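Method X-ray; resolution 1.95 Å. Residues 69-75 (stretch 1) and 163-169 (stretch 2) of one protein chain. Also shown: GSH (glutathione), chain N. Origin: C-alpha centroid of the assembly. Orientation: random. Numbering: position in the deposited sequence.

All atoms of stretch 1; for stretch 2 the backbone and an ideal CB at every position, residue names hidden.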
# COMPACT_ATOMS: atom_id res chain seq x y z
N SER A 69 -7.25 4.26 3.59
CA SER A 69 -8.13 3.25 4.15
C SER A 69 -7.40 2.07 4.75
O SER A 69 -7.69 1.62 5.88
CB SER A 69 -9.23 2.88 3.17
OG SER A 69 -8.76 2.34 1.99
N LEU A 70 -6.40 1.54 4.07
CA LEU A 70 -5.78 0.31 4.62
C LEU A 70 -4.92 0.60 5.86
O LEU A 70 -4.75 -0.25 6.74
CB LEU A 70 -4.93 -0.41 3.55
CG LEU A 70 -5.65 -1.08 2.40
CD1 LEU A 70 -4.70 -1.89 1.47
CD2 LEU A 70 -6.70 -2.00 2.89
N VAL A 71 -4.43 1.82 5.91
CA VAL A 71 -3.70 2.32 7.04
C VAL A 71 -4.69 2.48 8.24
O VAL A 71 -4.37 2.05 9.36
CB VAL A 71 -2.91 3.68 6.70
CG1 VAL A 71 -2.26 4.27 8.00
CG2 VAL A 71 -1.86 3.45 5.65
N ILE A 72 -5.88 3.05 8.00
CA ILE A 72 -6.90 3.22 9.02
C ILE A 72 -7.32 1.83 9.54
O ILE A 72 -7.39 1.62 10.73
CB ILE A 72 -8.17 4.01 8.44
CG1 ILE A 72 -7.84 5.49 8.10
CG2 ILE A 72 -9.27 3.87 9.38
CD1 ILE A 72 -8.74 6.08 7.05
N LEU A 73 -7.53 0.87 8.64
CA LEU A 73 -7.86 -0.50 9.08
C LEU A 73 -6.79 -1.09 10.04
O LEU A 73 -7.13 -1.59 11.12
CB LEU A 73 -8.04 -1.42 7.94
CG LEU A 73 -9.15 -1.19 6.96
CD1 LEU A 73 -9.36 -2.47 6.13
CD2 LEU A 73 -10.38 -0.80 7.65
N GLN A 74 -5.54 -0.96 9.72
CA GLN A 74 -4.51 -1.48 10.60
C GLN A 74 -4.44 -0.72 11.90
O GLN A 74 -4.24 -1.30 13.01
CB GLN A 74 -3.20 -1.47 9.87
CG GLN A 74 -3.17 -2.57 8.83
CD GLN A 74 -1.84 -2.62 8.13
OE1 GLN A 74 -0.98 -3.35 8.53
NE2 GLN A 74 -1.69 -1.83 7.09
N TYR A 75 -4.76 0.56 11.78
CA TYR A 75 -4.81 1.41 12.96
C TYR A 75 -5.90 0.97 13.93
O TYR A 75 -5.70 0.93 15.17
CB TYR A 75 -4.89 2.91 12.58
CG TYR A 75 -4.97 3.88 13.76
CD1 TYR A 75 -3.85 4.17 14.52
CD2 TYR A 75 -6.19 4.42 14.16
CE1 TYR A 75 -3.93 5.04 15.63
CE2 TYR A 75 -6.28 5.27 15.26
CZ TYR A 75 -5.16 5.58 15.98
OH TYR A 75 -5.28 6.43 17.04
N UNK A 163 -12.15 -10.79 8.00
CA UNK A 163 -10.76 -10.45 8.20
C UNK A 163 -10.37 -9.18 7.40
O UNK A 163 -11.18 -8.59 6.58
CB UNK A 163 -9.88 -11.63 7.80
N UNK A 164 -9.11 -8.82 7.58
CA UNK A 164 -8.51 -7.70 6.82
C UNK A 164 -8.82 -7.68 5.31
O UNK A 164 -9.31 -6.70 4.80
CB UNK A 164 -6.99 -7.74 7.00
N UNK A 165 -8.56 -8.74 4.59
CA UNK A 165 -8.84 -8.75 3.17
C UNK A 165 -10.29 -8.74 2.91
O UNK A 165 -10.71 -8.09 1.94
CB UNK A 165 -8.20 -9.96 2.49
N UNK A 166 -11.09 -9.46 3.71
CA UNK A 166 -12.52 -9.46 3.50
C UNK A 166 -13.05 -7.99 3.54
O UNK A 166 -13.80 -7.58 2.70
CB UNK A 166 -13.21 -10.33 4.56
N UNK A 167 -12.63 -7.28 4.55
CA UNK A 167 -13.02 -5.89 4.69
C UNK A 167 -12.53 -5.04 3.58
O UNK A 167 -13.28 -4.20 3.04
CB UNK A 167 -12.52 -5.32 6.02
N UNK A 168 -11.30 -5.21 3.15
CA UNK A 168 -10.79 -4.42 2.02
C UNK A 168 -11.60 -4.63 0.73
O UNK A 168 -11.74 -3.71 -0.05
CB UNK A 168 -9.32 -4.78 1.76
N UNK A 169 -12.06 -5.86 0.48
CA UNK A 169 -12.66 -6.17 -0.81
C UNK A 169 -14.20 -5.98 -0.78
O UNK A 169 -14.83 -5.65 -1.79
CB UNK A 169 -12.31 -7.60 -1.21
N1 GSH N . -5.88 5.39 -1.40
CA1 GSH N . -7.18 5.80 -0.98
C1 GSH N . -7.75 5.20 0.25
O11 GSH N . -8.41 5.70 1.14
O12 GSH N . -7.53 4.01 0.32
CB1 GSH N . -8.13 6.49 -1.93
CG1 GSH N . -9.39 7.12 -1.32
CD1 GSH N . -10.16 7.85 -2.42
OE1 GSH N . -9.94 7.53 -3.58
N2 GSH N . -11.06 8.78 -2.10
CA2 GSH N . -11.80 9.50 -3.10
C2 GSH N . -11.42 10.97 -2.89
O2 GSH N . -11.55 11.41 -1.77
CB2 GSH N . -13.28 9.25 -2.85
SG2 GSH N . -13.75 7.53 -3.30
N3 GSH N . -10.76 11.70 -3.81
CA3 GSH N . -11.32 13.07 -3.87
C3 GSH N . -11.58 13.80 -5.18
O31 GSH N . -11.27 15.03 -5.33
O32 GSH N . -12.16 13.22 -6.09

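Position 163 lies just before a helix, with phi/psi of -100/178. This extended conformation is open to most residues, and nothing of stretch 1 lies within 5.5 Å of its ideal CB. Small or polar N-cap residues would suit it. The deposited residue is Gly-163. Its N donates to the side chain at position 166. Its O accepts from N of position 167 at 2.8 Å, which starts the helical pattern.

Position 164 opens the helix. Its CA-to-CB bond points sideways, and no atom of stretch 1 is within 5.5 Å of the ideal CB. A short side chain would not reach stretch 1. Stretch 1 offers the flanks of Leu-70, Leu-73 and Gln-74 farther out, so a long apolar side chain would fit: Phe, Leu or Met. The deposited residue is Phe-164, with chi1 in t. Its ring reaches across although its CB does not. Phe-164 CE1 lies 3.8 Å from Leu-73 CB and 3.7 Å from Gln-74 CG. Phe-164 CZ is 4.1 Å from Leu-70 CD2. Leu-73 CB and Leu-70 O sit at the ring edge, near its plane. Leu-70 O also receives a weak hydrogen bond from Gln-74 NE2 at 3.5 Å, within stretch 1. Phe-164 has the largest area covered by stretch 1.

Position 165 points away from stretch 1, which therefore says little about its side chain. Many helix-compatible residues would do. It is Val-165, chi1 in t.

Position 166 is out of reach of stretch 1. The backbone N of position 163 lies close to the ideal CB of 166, so an acceptor would be useful there: Asp, Glu, Ser or Thr. It is Asp-166. Asp-166 OD2 accepts from Gly-163 N at 2.9 Å.

Position 167 points toward stretch 1. Its ideal CB is 4.3 Å from Leu-73 CD1, so a compact apolar side chain is expected: Val, Ala or Ile. It is Val-167, whose CG1 packs 4.0 Å from Leu-73 CD1.

Position 168 points sideways, yet its ideal CB is already 4.0 Å from Leu-70 CD2 and 4.9 Å from Leu-73 CD1. Contact is made at CB itself, so a small apolar residue suffices, though a longer one directed elsewhere is not excluded. It is Ala-168, whose CB touches Leu-70 CD2 at 4.0 Å.

Position 169 is out of reach, and stretch 1 sets no preference. It is Leu-169. Across the two stretches there is no hydrogen bond; the contact is mainly apolar packing.

Stretch 2, residues 163-169: GFVDVAL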
# COMPACT_ATOMS: atom_id res chain seq x y z
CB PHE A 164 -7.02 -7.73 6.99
CG PHE A 164 -6.30 -6.50 6.55
CD1 PHE A 164 -6.51 -5.30 7.13
CD2 PHE A 164 -5.28 -6.57 5.62
CE1 PHE A 164 -5.77 -4.16 6.71
CE2 PHE A 164 -4.48 -5.45 5.29
CZ PHE A 164 -4.79 -4.25 5.77
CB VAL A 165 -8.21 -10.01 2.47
CG1 VAL A 165 -8.53 -10.04 1.01
CG2 VAL A 165 -6.68 -9.96 2.62
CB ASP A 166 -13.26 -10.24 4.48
CG ASP A 166 -12.85 -11.73 4.49
OD1 ASP A 166 -13.18 -12.48 3.55
OD2 ASP A 166 -12.25 -12.16 5.50
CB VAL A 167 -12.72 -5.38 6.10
CG1 VAL A 167 -13.13 -3.90 6.21
CG2 VAL A 167 -13.55 -6.12 7.12
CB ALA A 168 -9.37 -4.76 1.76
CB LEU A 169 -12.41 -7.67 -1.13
CG LEU A 169 -12.97 -8.17 -2.48
CD1 LEU A 169 -12.54 -7.33 -3.64
CD2 LEU A 169 -12.56 -9.61 -2.71
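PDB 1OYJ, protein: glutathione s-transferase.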